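Side-chain contacts in alpha-fucosidase (Bifidobacterium bifidum, PDB 2EAB), which probably hydrolyses terminal alpha-1,2-linked L-fucose from glycans, the chain here being the catalytic part of a longer protein that is probably membrane-anchored: residues A[61-64]-A[69-72]; A[158-161]-A[166-169]; A[541-546]-A[630-635]; A[547-552]-A[611-616]; A[793-798]-A[879-884]. One frame throughout, in Å; residues are numbered along the deposited sequence.

Contact 1: A[61-64]-A[69-72]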
# COMPACT_ATOMS: atom_id res chain seq x y z
N GLY A 61 -0.34 -0.07 18.14
CA GLY A 61 -1.46 -0.16 19.06
C GLY A 61 -2.73 0.36 18.42
O GLY A 61 -2.68 1.17 17.48
N THR A 62 -3.86 -0.11 18.91
CA THR A 62 -5.16 0.44 18.58
C THR A 62 -5.90 0.70 19.89
O THR A 62 -6.19 -0.23 20.65
CB THR A 62 -5.98 -0.47 17.62
OG1 THR A 62 -5.57 -1.84 17.77
CG2 THR A 62 -5.77 -0.04 16.16
N VAL A 63 -6.17 1.98 20.14
CA VAL A 63 -6.63 2.46 21.44
C VAL A 63 -8.15 2.46 21.52
O VAL A 63 -8.82 3.00 20.65
CB VAL A 63 -6.11 3.89 21.72
CG1 VAL A 63 -6.58 4.40 23.08
CG2 VAL A 63 -4.60 3.92 21.62
N TRP A 64 -8.68 1.86 22.58
CA TRP A 64 -10.12 1.83 22.80
C TRP A 64 -10.61 3.05 23.60
O TRP A 64 -11.68 3.58 23.33
CB TRP A 64 -10.53 0.52 23.50
CG TRP A 64 -10.31 -0.73 22.69
CD1 TRP A 64 -9.10 -1.26 22.30
CD2 TRP A 64 -11.31 -1.62 22.19
NE1 TRP A 64 -9.31 -2.42 21.58
CE2 TRP A 64 -10.65 -2.66 21.50
CE3 TRP A 64 -12.71 -1.63 22.25
CZ2 TRP A 64 -11.34 -3.71 20.88
CZ3 TRP A 64 -13.40 -2.68 21.63
CH2 TRP A 64 -12.71 -3.70 20.95
N ARG A 69 -11.66 -0.37 32.35
CA ARG A 69 -10.76 -1.39 31.82
C ARG A 69 -10.27 -0.95 30.45
O ARG A 69 -10.80 -1.35 29.41
CB ARG A 69 -11.40 -2.78 31.79
CG ARG A 69 -10.41 -3.89 31.45
CD ARG A 69 -10.92 -5.25 31.89
NE ARG A 69 -10.21 -6.36 31.24
CZ ARG A 69 -9.07 -6.90 31.68
NH1 ARG A 69 -8.48 -6.44 32.78
NH2 ARG A 69 -8.52 -7.90 31.01
N GLU A 70 -9.26 -0.09 30.47
CA GLU A 70 -8.66 0.43 29.26
C GLU A 70 -7.96 -0.69 28.50
O GLU A 70 -7.41 -1.63 29.09
CB GLU A 70 -7.70 1.57 29.59
CG GLU A 70 -6.84 2.08 28.43
CD GLU A 70 -7.63 2.79 27.32
OE1 GLU A 70 -8.56 2.19 26.75
OE2 GLU A 70 -7.29 3.95 27.01
N ARG A 71 -7.99 -0.58 27.17
CA ARG A 71 -7.47 -1.60 26.28
C ARG A 71 -6.73 -0.95 25.12
O ARG A 71 -7.24 -0.02 24.49
CB ARG A 71 -8.62 -2.46 25.75
CG ARG A 71 -8.20 -3.62 24.87
CD ARG A 71 -9.42 -4.39 24.41
NE ARG A 71 -9.05 -5.44 23.47
CZ ARG A 71 -9.91 -6.28 22.89
NH1 ARG A 71 -11.21 -6.21 23.15
NH2 ARG A 71 -9.45 -7.20 22.05
N VAL A 72 -5.52 -1.44 24.87
CA VAL A 72 -4.77 -1.11 23.66
C VAL A 72 -4.44 -2.42 22.97
O VAL A 72 -3.62 -3.20 23.45
CB VAL A 72 -3.48 -0.32 23.96
CG1 VAL A 72 -2.74 0.02 22.66
CG2 VAL A 72 -3.80 0.95 24.75

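Contact 2: A[158-161]-A[166-169]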
# COMPACT_ATOMS: atom_id res chain seq x y z
N ARG A 158 -11.62 11.26 23.52
CA ARG A 158 -10.50 10.49 23.00
C ARG A 158 -10.17 11.03 21.61
O ARG A 158 -11.06 11.42 20.86
CB ARG A 158 -10.78 8.99 22.98
CG ARG A 158 -11.84 8.54 22.00
CD ARG A 158 -12.19 7.08 22.20
NE ARG A 158 -13.20 6.62 21.26
CZ ARG A 158 -12.95 5.92 20.15
NH1 ARG A 158 -11.71 5.59 19.82
NH2 ARG A 158 -13.95 5.56 19.37
N ASP A 159 -8.88 11.07 21.30
CA ASP A 159 -8.46 11.58 20.01
C ASP A 159 -7.23 10.88 19.47
O ASP A 159 -6.51 10.18 20.20
CB ASP A 159 -8.24 13.10 20.06
CG ASP A 159 -7.00 13.49 20.85
OD1 ASP A 159 -5.88 13.14 20.41
OD2 ASP A 159 -7.15 14.15 21.89
N LEU A 160 -7.01 11.06 18.18
CA LEU A 160 -5.78 10.68 17.52
C LEU A 160 -5.23 11.93 16.87
O LEU A 160 -5.86 12.50 15.97
CB LEU A 160 -6.02 9.58 16.49
CG LEU A 160 -4.77 8.98 15.82
CD1 LEU A 160 -3.88 8.27 16.83
CD2 LEU A 160 -5.18 8.03 14.70
N ASN A 161 -4.08 12.38 17.36
CA ASN A 161 -3.42 13.55 16.83
C ASN A 161 -2.50 13.10 15.70
O ASN A 161 -1.40 12.60 15.94
CB ASN A 161 -2.63 14.26 17.93
CG ASN A 161 -2.08 15.60 17.48
OD1 ASN A 161 -1.81 15.81 16.30
ND2 ASN A 161 -1.91 16.51 18.43
N LYS A 166 0.22 10.66 18.04
CA LYS A 166 -0.11 10.11 19.34
C LYS A 166 -1.62 10.07 19.56
O LYS A 166 -2.36 10.85 18.96
CB LYS A 166 0.59 10.88 20.46
CG LYS A 166 0.10 12.31 20.66
CD LYS A 166 1.11 13.13 21.46
CE LYS A 166 0.50 14.42 21.99
NZ LYS A 166 -0.32 14.16 23.21
N ALA A 167 -2.05 9.14 20.40
CA ALA A 167 -3.45 9.01 20.79
C ALA A 167 -3.61 9.50 22.22
O ALA A 167 -2.75 9.26 23.07
CB ALA A 167 -3.90 7.56 20.66
N ASP A 168 -4.73 10.17 22.48
CA ASP A 168 -5.00 10.75 23.79
C ASP A 168 -6.36 10.31 24.32
O ASP A 168 -7.28 10.06 23.54
CB ASP A 168 -4.95 12.28 23.72
CG ASP A 168 -3.71 12.81 23.00
OD1 ASP A 168 -2.60 12.69 23.55
OD2 ASP A 168 -3.85 13.36 21.89
N VAL A 169 -6.47 10.21 25.64
CA VAL A 169 -7.75 9.99 26.32
C VAL A 169 -7.79 10.88 27.55
O VAL A 169 -6.80 11.02 28.26
CB VAL A 169 -7.96 8.51 26.76
CG1 VAL A 169 -9.35 8.31 27.37
CG2 VAL A 169 -7.75 7.53 25.60
O HOH W 1 -2.56 15.72 21.09

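Contact 3: A[541-546]-A[630-635]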
# COMPACT_ATOMS: atom_id res chain seq x y z
N PHE A 541 13.33 -13.23 -17.38
CA PHE A 541 12.39 -14.30 -17.11
C PHE A 541 11.23 -14.27 -18.10
O PHE A 541 10.92 -15.28 -18.73
CB PHE A 541 11.88 -14.19 -15.67
CG PHE A 541 10.89 -15.25 -15.28
CD1 PHE A 541 11.19 -16.60 -15.43
CD2 PHE A 541 9.66 -14.89 -14.74
CE1 PHE A 541 10.27 -17.58 -15.06
CE2 PHE A 541 8.75 -15.86 -14.35
CZ PHE A 541 9.04 -17.21 -14.52
N TYR A 542 10.61 -13.11 -18.26
CA TYR A 542 9.47 -13.01 -19.16
C TYR A 542 9.85 -13.23 -20.61
O TYR A 542 9.18 -13.98 -21.31
CB TYR A 542 8.68 -11.70 -18.94
CG TYR A 542 7.50 -11.99 -18.06
CD1 TYR A 542 7.64 -12.02 -16.67
CD2 TYR A 542 6.26 -12.30 -18.61
CE1 TYR A 542 6.56 -12.34 -15.86
CE2 TYR A 542 5.18 -12.62 -17.81
CZ TYR A 542 5.34 -12.63 -16.43
OH TYR A 542 4.28 -12.96 -15.62
N VAL A 543 10.94 -12.61 -21.05
CA VAL A 543 11.38 -12.75 -22.43
C VAL A 543 11.72 -14.20 -22.78
O VAL A 543 11.32 -14.72 -23.83
CB VAL A 543 12.58 -11.82 -22.75
CG1 VAL A 543 13.27 -12.22 -24.06
CG2 VAL A 543 12.13 -10.37 -22.80
N ASN A 544 12.46 -14.86 -21.89
CA ASN A 544 13.01 -16.18 -22.19
C ASN A 544 12.11 -17.36 -21.86
O ASN A 544 12.23 -18.42 -22.49
CB ASN A 544 14.37 -16.36 -21.52
CG ASN A 544 15.43 -15.53 -22.19
OD1 ASN A 544 15.99 -15.93 -23.21
ND2 ASN A 544 15.71 -14.36 -21.64
N TYR A 545 11.20 -17.18 -20.91
CA TYR A 545 10.37 -18.30 -20.45
C TYR A 545 8.87 -18.12 -20.61
O TYR A 545 8.16 -19.10 -20.87
CB TYR A 545 10.70 -18.63 -18.99
CG TYR A 545 12.14 -19.03 -18.79
CD1 TYR A 545 12.53 -20.35 -18.95
CD2 TYR A 545 13.10 -18.08 -18.46
CE1 TYR A 545 13.86 -20.72 -18.78
CE2 TYR A 545 14.43 -18.44 -18.28
CZ TYR A 545 14.80 -19.76 -18.45
OH TYR A 545 16.11 -20.14 -18.26
N MET A 546 8.38 -16.89 -20.47
CA MET A 546 6.93 -16.67 -20.37
C MET A 546 6.23 -16.26 -21.67
O MET A 546 5.11 -16.70 -21.92
CB MET A 546 6.61 -15.66 -19.27
CG MET A 546 7.16 -16.05 -17.89
SD MET A 546 6.45 -17.56 -17.21
CE MET A 546 4.78 -17.03 -16.86
N ARG A 630 15.60 -10.83 -29.57
CA ARG A 630 14.63 -10.96 -28.48
C ARG A 630 14.93 -9.91 -27.41
O ARG A 630 14.71 -10.13 -26.22
CB ARG A 630 14.64 -12.38 -27.90
CG ARG A 630 14.08 -13.41 -28.85
CD ARG A 630 14.06 -14.81 -28.25
NE ARG A 630 15.40 -15.37 -28.09
CZ ARG A 630 16.04 -16.09 -29.01
NH1 ARG A 630 15.46 -16.36 -30.18
NH2 ARG A 630 17.26 -16.55 -28.76
N SER A 631 15.44 -8.76 -27.85
CA SER A 631 15.79 -7.67 -26.95
C SER A 631 14.54 -7.08 -26.29
O SER A 631 13.41 -7.30 -26.74
CB SER A 631 16.54 -6.57 -27.70
OG SER A 631 15.71 -5.94 -28.66
N TRP A 632 14.76 -6.32 -25.22
CA TRP A 632 13.64 -5.72 -24.51
C TRP A 632 12.80 -4.81 -25.41
O TRP A 632 11.58 -4.85 -25.35
CB TRP A 632 14.12 -4.96 -23.28
CG TRP A 632 14.76 -5.83 -22.24
CD1 TRP A 632 14.74 -7.21 -22.18
CD2 TRP A 632 15.49 -5.39 -21.09
NE1 TRP A 632 15.43 -7.64 -21.07
CE2 TRP A 632 15.89 -6.54 -20.38
CE3 TRP A 632 15.84 -4.13 -20.59
CZ2 TRP A 632 16.64 -6.47 -19.21
CZ3 TRP A 632 16.58 -4.06 -19.42
CH2 TRP A 632 16.97 -5.22 -18.74
N SER A 633 13.46 -4.00 -26.25
CA SER A 633 12.74 -3.13 -27.19
C SER A 633 11.90 -3.93 -28.18
O SER A 633 10.76 -3.56 -28.47
CB SER A 633 13.71 -2.23 -27.96
OG SER A 633 14.39 -1.34 -27.09
N CYS A 634 12.46 -5.02 -28.68
CA CYS A 634 11.75 -5.87 -29.62
C CYS A 634 10.52 -6.50 -28.95
O CYS A 634 9.41 -6.37 -29.46
CB CYS A 634 12.67 -6.95 -30.18
SG CYS A 634 11.82 -8.11 -31.27
N ALA A 635 10.73 -7.14 -27.81
CA ALA A 635 9.64 -7.79 -27.08
C ALA A 635 8.51 -6.80 -26.77
O ALA A 635 7.34 -7.08 -27.01
CB ALA A 635 10.15 -8.44 -25.80
O HOH W 2 16.62 -14.72 -25.61

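Contact 4: A[547-552]-A[611-616]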
# COMPACT_ATOMS: atom_id res chain seq x y z
N LEU A 547 6.87 -15.41 -22.46
CA LEU A 547 6.25 -14.90 -23.69
C LEU A 547 6.24 -15.94 -24.80
O LEU A 547 7.17 -16.74 -24.93
CB LEU A 547 6.98 -13.65 -24.19
CG LEU A 547 6.94 -12.43 -23.27
CD1 LEU A 547 7.71 -11.27 -23.87
CD2 LEU A 547 5.50 -12.03 -22.96
N HIS A 548 5.18 -15.93 -25.60
CA HIS A 548 5.14 -16.74 -26.81
C HIS A 548 4.43 -15.99 -27.92
O HIS A 548 3.73 -15.01 -27.66
CB HIS A 548 4.55 -18.14 -26.54
CG HIS A 548 3.05 -18.22 -26.55
ND1 HIS A 548 2.37 -19.40 -26.75
CD2 HIS A 548 2.09 -17.27 -26.38
CE1 HIS A 548 1.07 -19.19 -26.71
NE2 HIS A 548 0.87 -17.90 -26.49
N LYS A 549 4.62 -16.44 -29.16
CA LYS A 549 3.83 -15.94 -30.27
C LYS A 549 2.42 -16.49 -30.12
O LYS A 549 2.23 -17.70 -29.99
CB LYS A 549 4.43 -16.38 -31.61
CG LYS A 549 3.55 -16.06 -32.80
CD LYS A 549 4.21 -16.40 -34.12
CE LYS A 549 3.28 -16.12 -35.30
NZ LYS A 549 2.81 -14.70 -35.37
N ALA A 550 1.44 -15.59 -30.10
CA ALA A 550 0.05 -15.98 -29.94
C ALA A 550 -0.43 -16.89 -31.06
O ALA A 550 0.04 -16.81 -32.20
CB ALA A 550 -0.83 -14.75 -29.88
N GLY A 551 -1.37 -17.76 -30.71
CA GLY A 551 -2.17 -18.47 -31.69
C GLY A 551 -3.23 -17.56 -32.27
O GLY A 551 -3.32 -16.38 -31.91
N SER A 552 -4.03 -18.12 -33.17
CA SER A 552 -4.98 -17.33 -33.97
C SER A 552 -6.01 -16.56 -33.16
O SER A 552 -6.53 -15.54 -33.63
CB SER A 552 -5.67 -18.22 -35.01
OG SER A 552 -6.35 -19.29 -34.39
N SER A 611 10.37 -9.80 -34.80
CA SER A 611 9.19 -10.56 -35.17
C SER A 611 8.84 -11.51 -34.04
O SER A 611 9.73 -12.01 -33.36
CB SER A 611 9.47 -11.36 -36.44
OG SER A 611 8.44 -12.30 -36.69
N ALA A 612 7.55 -11.78 -33.87
CA ALA A 612 7.10 -12.78 -32.90
C ALA A 612 7.64 -14.17 -33.24
O ALA A 612 7.74 -15.03 -32.37
CB ALA A 612 5.59 -12.79 -32.80
N ASP A 613 8.01 -14.36 -34.51
CA ASP A 613 8.65 -15.60 -34.95
C ASP A 613 10.01 -15.83 -34.28
O ASP A 613 10.50 -16.96 -34.25
CB ASP A 613 8.82 -15.61 -36.48
CG ASP A 613 7.51 -15.79 -37.22
OD1 ASP A 613 6.53 -16.27 -36.62
OD2 ASP A 613 7.48 -15.47 -38.43
N ASN A 614 10.61 -14.76 -33.76
CA ASN A 614 11.90 -14.85 -33.06
C ASN A 614 11.83 -15.65 -31.77
O ASN A 614 12.87 -15.99 -31.19
CB ASN A 614 12.47 -13.46 -32.77
CG ASN A 614 12.74 -12.65 -34.03
OD1 ASN A 614 12.65 -13.15 -35.15
ND2 ASN A 614 13.08 -11.38 -33.84
N TRP A 615 10.62 -15.94 -31.31
CA TRP A 615 10.41 -16.68 -30.06
C TRP A 615 10.22 -18.19 -30.25
O TRP A 615 9.91 -18.90 -29.29
CB TRP A 615 9.26 -16.06 -29.25
CG TRP A 615 9.75 -15.00 -28.31
CD1 TRP A 615 9.96 -15.12 -26.97
CD2 TRP A 615 10.13 -13.66 -28.66
NE1 TRP A 615 10.44 -13.94 -26.45
CE2 TRP A 615 10.56 -13.03 -27.47
CE3 TRP A 615 10.15 -12.93 -29.85
CZ2 TRP A 615 10.99 -11.70 -27.44
CZ3 TRP A 615 10.59 -11.61 -29.82
CH2 TRP A 615 11.00 -11.01 -28.62
N ALA A 616 10.44 -18.67 -31.47
CA ALA A 616 10.25 -20.09 -31.79
C ALA A 616 11.11 -20.97 -30.89
O ALA A 616 12.30 -20.70 -30.69
CB ALA A 616 10.56 -20.35 -33.26
O HOH W 3 5.03 -13.23 -36.18

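Contact 5: A[793-798]-A[879-884]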
# COMPACT_ATOMS: atom_id res chain seq x y z
N LYS A 793 8.91 16.65 -30.70
CA LYS A 793 9.73 16.58 -29.49
C LYS A 793 8.93 16.00 -28.33
O LYS A 793 7.78 16.39 -28.10
CB LYS A 793 10.30 17.95 -29.14
CG LYS A 793 11.19 17.99 -27.91
CD LYS A 793 12.51 17.25 -28.09
CE LYS A 793 13.40 17.40 -26.86
NZ LYS A 793 12.78 16.83 -25.63
N LYS A 794 9.55 15.07 -27.60
CA LYS A 794 8.89 14.40 -26.49
C LYS A 794 9.39 14.90 -25.13
O LYS A 794 10.58 15.18 -24.95
CB LYS A 794 9.02 12.88 -26.62
CG LYS A 794 8.22 12.35 -27.80
CD LYS A 794 8.23 10.84 -27.93
CE LYS A 794 7.45 10.40 -29.16
NZ LYS A 794 5.97 10.57 -29.01
N TYR A 795 8.46 15.03 -24.20
CA TYR A 795 8.76 15.43 -22.83
C TYR A 795 8.18 14.36 -21.93
O TYR A 795 6.96 14.25 -21.77
CB TYR A 795 8.21 16.83 -22.52
CG TYR A 795 8.59 17.84 -23.57
CD1 TYR A 795 9.68 18.70 -23.40
CD2 TYR A 795 7.87 17.92 -24.77
CE1 TYR A 795 10.02 19.62 -24.41
CE2 TYR A 795 8.21 18.82 -25.77
CZ TYR A 795 9.28 19.66 -25.57
OH TYR A 795 9.60 20.55 -26.57
N VAL A 796 9.07 13.55 -21.37
CA VAL A 796 8.69 12.37 -20.61
C VAL A 796 8.50 12.73 -19.15
O VAL A 796 9.33 13.44 -18.56
CB VAL A 796 9.77 11.27 -20.77
CG1 VAL A 796 9.43 10.05 -19.92
CG2 VAL A 796 9.93 10.87 -22.23
N ASN A 797 7.42 12.23 -18.55
CA ASN A 797 7.11 12.48 -17.15
C ASN A 797 6.98 13.97 -16.85
O ASN A 797 7.49 14.45 -15.84
CB ASN A 797 8.12 11.78 -16.23
CG ASN A 797 8.03 10.27 -16.32
OD1 ASN A 797 7.10 9.74 -16.91
ND2 ASN A 797 9.00 9.58 -15.73
N TYR A 798 6.29 14.69 -17.73
CA TYR A 798 6.09 16.11 -17.51
C TYR A 798 5.20 16.33 -16.29
O TYR A 798 4.35 15.49 -15.95
CB TYR A 798 5.50 16.79 -18.77
CG TYR A 798 4.10 16.36 -19.14
CD1 TYR A 798 2.99 17.01 -18.60
CD2 TYR A 798 3.88 15.33 -20.05
CE1 TYR A 798 1.69 16.63 -18.94
CE2 TYR A 798 2.59 14.94 -20.40
CZ TYR A 798 1.50 15.59 -19.83
OH TYR A 798 0.21 15.24 -20.15
N ALA A 879 -2.67 21.84 -26.38
CA ALA A 879 -2.15 21.82 -25.01
C ALA A 879 -0.71 22.29 -25.03
O ALA A 879 0.04 21.98 -25.96
CB ALA A 879 -2.25 20.42 -24.42
N SER A 880 -0.32 23.05 -24.00
CA SER A 880 1.03 23.62 -23.93
C SER A 880 1.78 23.25 -22.66
O SER A 880 1.17 23.03 -21.60
CB SER A 880 0.98 25.14 -24.05
OG SER A 880 0.63 25.54 -25.36
N LEU A 881 3.11 23.18 -22.78
CA LEU A 881 4.01 23.10 -21.63
C LEU A 881 4.93 24.30 -21.58
O LEU A 881 5.30 24.86 -22.62
CB LEU A 881 4.89 21.85 -21.70
CG LEU A 881 4.31 20.47 -21.97
CD1 LEU A 881 5.45 19.46 -21.94
CD2 LEU A 881 3.25 20.09 -20.97
N LEU A 882 5.30 24.68 -20.36
CA LEU A 882 6.44 25.55 -20.12
C LEU A 882 7.66 24.67 -19.89
O LEU A 882 7.63 23.79 -19.03
CB LEU A 882 6.19 26.41 -18.89
CG LEU A 882 5.21 27.57 -19.05
CD1 LEU A 882 4.66 28.00 -17.70
CD2 LEU A 882 5.87 28.74 -19.77
N VAL A 883 8.71 24.91 -20.65
CA VAL A 883 9.92 24.10 -20.58
C VAL A 883 11.10 24.98 -20.19
O VAL A 883 11.38 25.98 -20.87
CB VAL A 883 10.21 23.39 -21.92
CG1 VAL A 883 11.49 22.56 -21.84
CG2 VAL A 883 9.04 22.50 -22.32
N PHE A 884 11.79 24.62 -19.12
CA PHE A 884 12.90 25.42 -18.63
C PHE A 884 13.93 24.59 -17.89
O PHE A 884 13.62 23.54 -17.32
CB PHE A 884 12.43 26.61 -17.78
CG PHE A 884 11.51 26.25 -16.63
CD1 PHE A 884 12.00 26.17 -15.33
CD2 PHE A 884 10.15 26.04 -16.85
CE1 PHE A 884 11.15 25.87 -14.26
CE2 PHE A 884 9.30 25.72 -15.79
CZ PHE A 884 9.79 25.64 -14.50

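Contact 1: A[61-64]-A[69-72]
Glu70 brings OE2 to 4.0 Å from Val63 CG1. The bend at chi2 turns OE1 back onto its own strand, where it accepts Arg71 N at 2.9 Å, and it also receives Glu66 N from the turn. OE2 is taken by Arg180 in a salt bridge and by Tyr182.

Arg71 carries the centre of this beta hairpin, formed by strands 59-63 and 69-76 in the N-terminal domain. Its O accepts Trp64 N at 3.0 Å, a nearly straight bond (161°). With CG anti to the backbone N (chi1 -176°) and the chain extended to NE, the side chain runs alongside the indole. CD makes a CH-pi contact over the five-membered ring, 3.6 Å from its centroid. Further out the guanidinium lies almost flat on the ring, the planes 9° apart and NH1 3.4 Å from Trp64 CZ2, while Asp141 and Asp43 form salt bridges with NE and NH1. A leucine in place of Trp64 would probably lose the flat cover over the guanidinium and leave the hydroxyl of Thr73 without its indole N-H donor.

Val72 pairs with Val63 in a non-hydrogen-bonded antiparallel pair. Its CG1 packs 3.8 Å from Gly61 CA, and its CG2 lies 4.4 Å from Val63 CG2; Tyr182 touches both valines.

Val63, Val72 and Gly61 CA thus pack together with the bound Glu70 carboxylate beside Val63, whereas on the other side the indole lies flat along an arginine whose guanidinium is also held by two carboxylates.

Contact 2: A[158-161]-A[166-169]
Arg158 and Val169 form a non-hydrogen-bonded pair of a beta hairpin, strands 156-161 and 166-173, within the large antiparallel sheet of the N-terminal domain. Arg158 CB sits 4.3 Å from Val169 CG2, but the extended remainder of the arginine leaves the hairpin for Gln24 O, Thr50 O and Thr29.

Asp159 pairs with Asp168 through two backbone hydrogen bonds, Asp159 N to Asp168 O and Asp168 N to Asp159 O. Their carboxylates share one face of the sheet. Asp159 CG stands between the backbone N and the carbonyl carbon (chi1 71°), which swings the group over its neighbour and brings OD1 to 2.5 Å from Asp168 OD2. One of the two acids probably holds a proton at so short a separation. The groups are turned 59° against each other. Asp168 uses its other oxygen, OD1, on the syn side for a salt bridge with Lys166 NZ at 2.7 Å; that ammonium also meets Glu181 and Asp11. An asparagine in place of Asp168 would probably weaken the hold on Lys166 by removing the negative charge, and upset the close acid pairing with Asp159.

Leu160 faces the other way, on the side of Ala167. Its CD1 rests 3.9 Å from Ala167 CB, and beyond it come Leu52 and two tyrosines, Tyr378 and Tyr381, of helix 365-386.

Asn161 returns to the acidic face and closes the register, its N bonded to Lys166 O at 2.8 Å. Asp17 accepts from its ND2, as does a water, 2.8 Å from Asn161 ND2, that donates in turn to Asp168 OD2 at 2.8 Å.

Contact 3: A[541-546]-A[630-635]
Val543 holds CG1 anti to its backbone N (chi1 165°), and this rotation spreads the two methyls so that each meets a different part of segment 630-635. CG1 touches the backbone, 3.3 Å from Arg630 O, and lies 4.1 Å from Arg630 CB. The second methyl, CG2, enters the notch between Trp632 and Ala635: Trp632 CD1 is 4.1 Å from Val543 CG2, and Ala635 CB is equally distant. Valine and tryptophan cross at about a right angle, the methyl meeting the indole obliquely.

A water supplies the polar link. Arg630, bent at chi3 (-70°), turns its NE toward the other segment, and the water lies in the guanidinium plane at its edge, 2.8 Å from Arg630 NE. It donates onward to Asn544 OD1, also at 2.8 Å. The far end of the arginine is held by Asn614 O and Asp625 O on NH1, and Phe623 makes a cation-pi contact with it.

Ser631 is the N-cap of the following helix, its OG accepting Cys634 N in a weak bond of 3.4 Å. Cys634 forms a disulfide with Cys610, tying this helix to the preceding loop.

One branched residue in the last turns of helix 525-546 therefore fits against the N-capped start of the short helix 632-639. The contact is away from the known metal sites, inside a family 95 catalytic domain of (alpha/alpha)6-barrel type.

Contact 4: A[547-552]-A[611-616]
Trp615 sets its indole against Leu547, whose carbonyl oxygen approaches obliquely, 3.8 Å from Trp615 CD1. Leu547 CB lies 4.1 Å from Trp615 NE1. At the ring's edge, in its plane, sits Ser611 O, and Phe623 meets the indole edge to face. The N-H of the indole is spent on Val543 O, in the last turn of the preceding helix.

Asp613 offers the other flat group. Its OD1 rests beside the alkyl part of Lys549, 3.4 Å from Lys549 CD, the two side chains running the same way. The lysine is extended until chi4 (57°), where the bend leaves NZ 4.2 Å from Asp613 OD1, too far for a salt bridge. A water bonds to Lys549 NZ at 2.8 Å and reaches Asp613 OD1 only weakly. Closer to the backbone, Lys549 CG packs 3.9 Å from Ala612 CB.

The 3-10 segment presenting these residues opens with an ST turn, in which Ser611 OG accepts Asp613 N at 3.0 Å.

With no direct hydrogen bond between the segments, the join rests on van der Waals contact of Leu547, its carbonyl included, with the buried tryptophan, and at the outer end on a loose, probably weak attraction between Lys549 and Asp613 across the water.

Contact 5: A[793-798]-A[879-884]
Apolar contacts make up the whole of the direct meeting between these segments, and Leu881 is at their centre. Its CG, anti to the carbonyl carbon (chi1 -49°), places the branch between two tyrosines, CD1 against both CB atoms and CD2 against the Tyr798 ring. Leu881 CD1 is 3.9 Å from Tyr795 CB and slightly further from Tyr798 CB, at 4.1 Å. The other methyl, Leu881 CD2, comes 3.9 Å from Tyr798 CD1, the side chains crossing at about a right angle and the methyl meeting the ring obliquely. Val883, two residues along the same strand, places CG2 3.7 Å from Tyr795 CE1, again at an oblique approach. Val873 adds to the cluster beside Tyr795, Leu881 and Val883.

Polar bonds hold the far ends of both rings. Tyr795 OH bonds to Asp789, and Tyr798 OH to Asp695, so both hydroxyls are anchored beyond the apolar cluster. Lys793 folds back to give a hydrogen bond from NZ to Lys794 O at 2.8 Å, which brings this ammonium over one face of the Tyr795 ring, 4.1 Å above the plane and offset toward the rim.

Two layers of beta structure thus face each other without backbone bonds: the small hairpin 786-788 and 794-796, and strand 880-884 of a mixed sheet. Leu881 and Val883, alternate residues of that strand, meet Tyr795 of the hairpin and Tyr798 just beyond it, within the beta-rich C-terminal domain of this family 95 enzyme.

How the contacts relate
The five contacts sample three parts of the chain. Contacts 1 and 2 are hairpins of two different antiparallel sheets that pack together in the N-terminal domain, centres 11 Å apart, touching where Val63 CG2 meets Ala167 CB at 3.8 Å. The side chain of Thr62 in contact 1 lies about 11 Å from that of Ser386, a ligand of the bound calcium ion. Contacts 3 and 4 are likewise neighbours in the catalytic domain, with centres 11 Å apart and two probable hydrogen bonds between them. Contact 5, in the C-terminal domain, stands alone, its nearest atoms about 14 Å from contact 3; Tyr798 lies about 9 Å, between side chains, from Asp690, a calcium ligand in another structure of this protein.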